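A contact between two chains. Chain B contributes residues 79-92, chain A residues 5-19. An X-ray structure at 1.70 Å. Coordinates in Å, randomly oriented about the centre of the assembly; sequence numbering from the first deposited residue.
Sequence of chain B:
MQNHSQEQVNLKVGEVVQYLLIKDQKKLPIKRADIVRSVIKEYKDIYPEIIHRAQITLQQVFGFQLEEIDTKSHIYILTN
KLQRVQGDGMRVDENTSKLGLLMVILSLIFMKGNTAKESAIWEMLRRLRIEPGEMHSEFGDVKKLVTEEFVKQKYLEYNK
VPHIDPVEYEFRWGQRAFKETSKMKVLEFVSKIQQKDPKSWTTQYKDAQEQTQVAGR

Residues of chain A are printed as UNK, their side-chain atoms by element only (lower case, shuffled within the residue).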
# COMPACT_ATOMS: atom_id res chain seq x y z
N THR B 79 7.27 -10.41 -7.69
CA THR B 79 5.99 -10.82 -8.24
C THR B 79 5.28 -11.75 -7.26
O THR B 79 5.87 -12.24 -6.29
CB THR B 79 6.14 -11.54 -9.60
OG1 THR B 79 6.86 -12.75 -9.41
CG2 THR B 79 6.88 -10.64 -10.60
N ASN B 80 3.99 -11.99 -7.51
CA ASN B 80 3.16 -12.70 -6.55
C ASN B 80 3.14 -14.19 -6.88
O ASN B 80 2.91 -14.57 -8.04
CB ASN B 80 1.75 -12.13 -6.55
CG ASN B 80 1.06 -12.30 -5.23
OD1 ASN B 80 1.24 -13.31 -4.54
ND2 ASN B 80 0.28 -11.29 -4.83
N LYS B 81 3.39 -15.02 -5.88
CA LYS B 81 3.26 -16.47 -6.06
C LYS B 81 1.83 -16.94 -5.85
O LYS B 81 1.52 -18.10 -6.18
CB LYS B 81 4.19 -17.20 -5.09
CG LYS B 81 5.67 -16.86 -5.27
CD LYS B 81 6.54 -17.55 -4.22
CE LYS B 81 6.66 -19.07 -4.46
NZ LYS B 81 7.47 -19.37 -5.69
N LEU B 82 0.96 -16.09 -5.33
CA LEU B 82 -0.43 -16.43 -5.09
C LEU B 82 -1.30 -15.88 -6.21
O LEU B 82 -1.11 -14.74 -6.65
CB LEU B 82 -0.92 -15.88 -3.75
CG LEU B 82 -0.12 -16.13 -2.46
CD1 LEU B 82 -0.90 -15.59 -1.26
CD2 LEU B 82 0.18 -17.61 -2.28
N GLN B 83 -2.27 -16.67 -6.64
CA GLN B 83 -3.16 -16.23 -7.70
C GLN B 83 -4.07 -15.13 -7.18
O GLN B 83 -4.77 -15.30 -6.18
CB GLN B 83 -4.01 -17.39 -8.21
CG GLN B 83 -4.96 -16.99 -9.33
CD GLN B 83 -5.81 -18.15 -9.80
OE1 GLN B 83 -6.13 -19.06 -9.03
NE2 GLN B 83 -6.18 -18.13 -11.08
N ARG B 84 -4.07 -14.00 -7.87
CA ARG B 84 -4.96 -12.91 -7.50
C ARG B 84 -6.36 -13.23 -8.00
O ARG B 84 -6.54 -13.57 -9.17
CB ARG B 84 -4.43 -11.59 -8.06
CG ARG B 84 -3.09 -11.17 -7.47
CD ARG B 84 -3.24 -10.68 -6.02
NE ARG B 84 -4.15 -9.54 -5.93
CZ ARG B 84 -3.77 -8.27 -6.05
NH1 ARG B 84 -2.49 -7.96 -6.26
NH2 ARG B 84 -4.66 -7.29 -5.95
N VAL B 85 -7.33 -13.20 -7.09
CA VAL B 85 -8.71 -13.55 -7.41
C VAL B 85 -9.65 -12.49 -6.84
O VAL B 85 -9.32 -11.78 -5.89
CB VAL B 85 -9.09 -14.95 -6.87
CG1 VAL B 85 -8.28 -16.02 -7.57
CG2 VAL B 85 -8.86 -15.04 -5.36
N GLN B 86 -10.84 -12.40 -7.43
CA GLN B 86 -11.90 -11.63 -6.80
C GLN B 86 -12.08 -12.12 -5.37
O GLN B 86 -12.17 -13.33 -5.12
CB GLN B 86 -13.21 -11.78 -7.58
CG GLN B 86 -14.34 -10.85 -7.13
CD GLN B 86 -15.08 -11.33 -5.89
OE1 GLN B 86 -15.22 -12.53 -5.65
NE2 GLN B 86 -15.55 -10.38 -5.08
N GLY B 87 -12.09 -11.18 -4.42
CA GLY B 87 -12.31 -11.54 -3.03
C GLY B 87 -11.08 -11.98 -2.27
O GLY B 87 -11.22 -12.49 -1.15
N ASP B 88 -9.88 -11.80 -2.83
CA ASP B 88 -8.68 -12.28 -2.13
C ASP B 88 -8.30 -11.42 -0.93
O ASP B 88 -7.31 -11.74 -0.26
CB ASP B 88 -7.50 -12.41 -3.11
CG ASP B 88 -7.17 -11.11 -3.84
OD1 ASP B 88 -7.54 -10.02 -3.35
OD2 ASP B 88 -6.53 -11.19 -4.91
N GLY B 89 -9.07 -10.37 -0.63
CA GLY B 89 -8.83 -9.56 0.55
C GLY B 89 -8.03 -8.29 0.32
O GLY B 89 -7.87 -7.50 1.25
N MET B 90 -7.53 -8.06 -0.90
CA MET B 90 -6.66 -6.92 -1.16
C MET B 90 -7.45 -5.62 -1.28
O MET B 90 -8.55 -5.59 -1.82
CB MET B 90 -5.89 -7.18 -2.44
CG MET B 90 -5.06 -8.41 -2.30
SD MET B 90 -3.50 -7.92 -1.59
CE MET B 90 -2.52 -8.26 -2.97
N ARG B 91 -6.86 -4.53 -0.78
CA ARG B 91 -7.52 -3.24 -0.83
C ARG B 91 -7.64 -2.72 -2.26
O ARG B 91 -6.72 -2.85 -3.07
CB ARG B 91 -6.76 -2.20 -0.00
CG ARG B 91 -7.54 -0.90 0.14
CD ARG B 91 -6.75 0.20 0.86
NE ARG B 91 -7.65 1.28 1.26
CZ ARG B 91 -7.26 2.41 1.85
NH1 ARG B 91 -5.98 2.60 2.13
NH2 ARG B 91 -8.16 3.33 2.18
N VAL B 92 -8.79 -2.11 -2.55
CA VAL B 92 -9.03 -1.40 -3.81
C VAL B 92 -8.70 0.07 -3.61
O VAL B 92 -9.31 0.73 -2.76
CB VAL B 92 -10.49 -1.58 -4.27
CG1 VAL B 92 -10.79 -0.71 -5.49
CG2 VAL B 92 -10.76 -3.06 -4.57
N UNK A 5 2.26 -21.33 5.68
CA UNK A 5 1.83 -21.82 4.37
C UNK A 5 1.09 -20.69 3.65
O UNK A 5 1.05 -19.55 4.12
n UNK A 5 -0.45 -23.74 6.36
o UNK A 5 -1.08 -21.98 5.10
c UNK A 5 0.98 -23.09 4.51
c UNK A 5 -0.27 -22.89 5.35
N UNK A 6 0.52 -21.03 2.49
CA UNK A 6 -0.09 -20.03 1.63
C UNK A 6 -1.29 -19.34 2.28
O UNK A 6 -1.60 -18.20 1.93
o UNK A 6 1.31 -22.87 -1.72
c UNK A 6 0.54 -21.89 -1.69
c UNK A 6 0.74 -20.87 -0.59
c UNK A 6 -0.47 -20.66 0.30
o UNK A 6 -0.39 -21.71 -2.51
N UNK A 7 -1.99 -20.00 3.22
CA UNK A 7 -3.07 -19.30 3.91
C UNK A 7 -2.53 -18.12 4.72
O UNK A 7 -3.10 -17.02 4.68
o UNK A 7 -3.06 -20.72 5.90
c UNK A 7 -3.86 -20.27 4.81
N UNK A 8 -1.42 -18.32 5.44
CA UNK A 8 -0.78 -17.22 6.15
C UNK A 8 -0.30 -16.14 5.19
O UNK A 8 -0.41 -14.94 5.48
c UNK A 8 0.09 -18.81 7.93
n UNK A 8 -0.49 -20.07 9.63
c UNK A 8 0.42 -17.71 6.96
n UNK A 8 0.28 -20.14 7.63
c UNK A 8 -0.08 -20.88 8.67
c UNK A 8 -0.38 -18.77 9.20
N UNK A 9 0.29 -16.55 4.06
CA UNK A 9 0.80 -15.57 3.11
C UNK A 9 -0.35 -14.73 2.56
O UNK A 9 -0.22 -13.50 2.41
o UNK A 9 2.73 -18.10 0.28
n UNK A 9 4.34 -18.78 1.70
c UNK A 9 2.76 -17.10 2.45
c UNK A 9 1.55 -16.27 1.98
c UNK A 9 3.28 -18.03 1.38
N UNK A 10 -1.48 -15.37 2.25
CA UNK A 10 -2.62 -14.65 1.70
C UNK A 10 -3.15 -13.66 2.71
O UNK A 10 -3.48 -12.52 2.36
n UNK A 10 -4.55 -14.48 -3.58
n UNK A 10 -4.70 -15.78 -1.70
c UNK A 10 -3.70 -15.64 1.28
n UNK A 10 -4.77 -16.76 -3.78
c UNK A 10 -4.68 -15.67 -3.02
c UNK A 10 -4.60 -14.62 -0.80
c UNK A 10 -4.90 -14.99 0.64
N UNK A 11 -3.23 -14.07 3.97
CA UNK A 11 -3.64 -13.18 5.05
C UNK A 11 -2.69 -11.99 5.17
O UNK A 11 -3.13 -10.84 5.31
c UNK A 11 -5.90 -12.67 9.14
c UNK A 11 -5.47 -13.34 8.02
c UNK A 11 -5.03 -11.83 9.82
c UNK A 11 -4.17 -13.20 7.55
c UNK A 11 -3.31 -12.38 8.25
c UNK A 11 -3.73 -11.69 9.38
c UNK A 11 -3.71 -13.98 6.35
N UNK A 12 -1.38 -12.26 5.14
CA UNK A 12 -0.40 -11.19 5.30
C UNK A 12 -0.47 -10.21 4.13
O UNK A 12 -0.40 -8.99 4.32
c UNK A 12 1.00 -11.79 5.45
c UNK A 12 3.49 -11.58 5.71
c UNK A 12 1.94 -9.80 6.68
c UNK A 12 2.17 -10.81 5.53
N UNK A 13 -0.63 -10.73 2.90
CA UNK A 13 -0.77 -9.84 1.75
C UNK A 13 -1.97 -8.91 1.89
O UNK A 13 -1.88 -7.71 1.63
c UNK A 13 -0.88 -10.65 0.46
n UNK A 13 1.37 -12.74 -1.65
o UNK A 13 -0.54 -11.61 -2.07
c UNK A 13 0.37 -11.93 -1.30
c UNK A 13 0.42 -11.37 0.10
N UNK A 14 -3.12 -9.46 2.30
CA UNK A 14 -4.31 -8.64 2.46
C UNK A 14 -4.11 -7.57 3.53
O UNK A 14 -4.44 -6.39 3.33
c UNK A 14 -5.52 -9.53 2.81
N UNK A 15 -3.52 -7.95 4.66
CA UNK A 15 -3.29 -6.98 5.73
C UNK A 15 -2.26 -5.93 5.32
O UNK A 15 -2.41 -4.74 5.66
c UNK A 15 -2.85 -7.69 7.01
c UNK A 15 -2.44 -7.59 9.47
c UNK A 15 -2.77 -6.77 8.23
c UNK A 15 -4.09 -6.00 8.43
N UNK A 16 -1.22 -6.34 4.58
CA UNK A 16 -0.26 -5.37 4.06
C UNK A 16 -0.96 -4.33 3.20
O UNK A 16 -0.64 -3.13 3.25
s UNK A 16 3.23 -6.11 1.93
c UNK A 16 1.89 -5.19 2.73
c UNK A 16 0.83 -6.09 3.26
c UNK A 16 2.85 -7.78 2.46
N UNK A 17 -1.94 -4.76 2.40
CA UNK A 17 -2.60 -3.83 1.48
C UNK A 17 -3.53 -2.89 2.22
O UNK A 17 -3.70 -1.74 1.79
c UNK A 17 -3.37 -4.58 0.39
o UNK A 17 -4.59 -5.11 0.88
N UNK A 18 -4.10 -3.34 3.34
CA UNK A 18 -5.00 -2.50 4.12
C UNK A 18 -4.31 -1.72 5.23
O UNK A 18 -4.84 -0.69 5.68
n UNK A 18 -8.44 -4.86 2.35
c UNK A 18 -7.13 -3.81 3.76
c UNK A 18 -8.89 -3.63 2.46
n UNK A 18 -8.12 -2.97 3.31
c UNK A 18 -7.33 -5.00 3.15
c UNK A 18 -6.10 -3.37 4.74
N UNK A 19 -3.17 -2.21 5.71
CA UNK A 19 -2.48 -1.62 6.86
C UNK A 19 -3.11 -2.00 8.17
O UNK A 19 -2.42 -2.46 9.09
O HOH W 1 -4.74 -11.32 -0.06

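Position 5 of chain A has two side-chain carbons, the second carrying one oxygen and one nitrogen, and does not reach chain B; it is Asn5(A), the N-cap of the helix 6-18. At position 6, three carbons end in two oxygens, a carboxylate, and one methylene lies near Leu82(B): Glu6(A), with CG 3.7 Å from Leu82(B) CD2. Position 7, one carbon and one oxygen, points away from chain B and is Ser7(A), whose N donates to Asn5(A) OD1, the capping bond. Position 8 has one carbon and a five-membered ring with two nitrogens, out of reach: His8(A).

Position 9 has three carbons, the third bearing one oxygen and one nitrogen, and touches Leu82(B). It is Gln9(A), its OE1 3.6 Å from Leu82(B) CD2. Position 10 carries three carbons, a nitrogen, and a carbon with two more nitrogens, a guanidinium reaching the carbonyl of Gln83(B). This is Arg10(A): NH1 and NH2 donate to Gln83(B) O at 2.8 and 2.7 Å, while Leu82(B) CD1 covers one face of the group.

Position 11, one carbon and a six-carbon ring, points away: Phe11(A). Position 12, four carbons forked at the second, is out of reach: Leu12(A). Position 13 repeats the three-carbon amide pattern, now facing Asn80(B), and is Gln13(A). The two amides pair reciprocally, Asn80(B) ND2 to Gln13(A) OE1 and Gln13(A) NE2 to Asn80(B) OD1, both 2.9 Å.

A single carbon at position 14 marks Ala14(A); its CB packs 3.5 Å from Gly89(B) O. Position 15, four carbons forked at the second, points away as Leu15(A), and position 16, an unbranched chain of two carbons, sulfur and carbon, makes no contact as Met16(A). Position 17 has one carbon and one oxygen beside Arg91(B): Ser17(A), whose OG accepts from Arg91(B) N at 2.9 Å and donates to Ala14(A) O. Position 18 has one carbon and a five-membered ring with two nitrogens, over one face of which lies Arg91(B) CB. It is His18(A), with a weak bond from NE2 to Gly89(B) O at 2.9 Å. Position 19 lacks side-chain atoms and has positive phi: Gly19(A).

The contact thus combines side-chain hydrogen bonds to the chain B backbone with one amide pair and the packing of Leu82(B) against the helix. At Gly89(B), an ideal CB would clash with Ala14(A) CB at 3.0 Å, so the close approach depends on glycine. A water donates to both Arg10(A) O and Asp88(B) O, linking the two backbones.

Chain A (5-19) NESHQRFLQALMSHG
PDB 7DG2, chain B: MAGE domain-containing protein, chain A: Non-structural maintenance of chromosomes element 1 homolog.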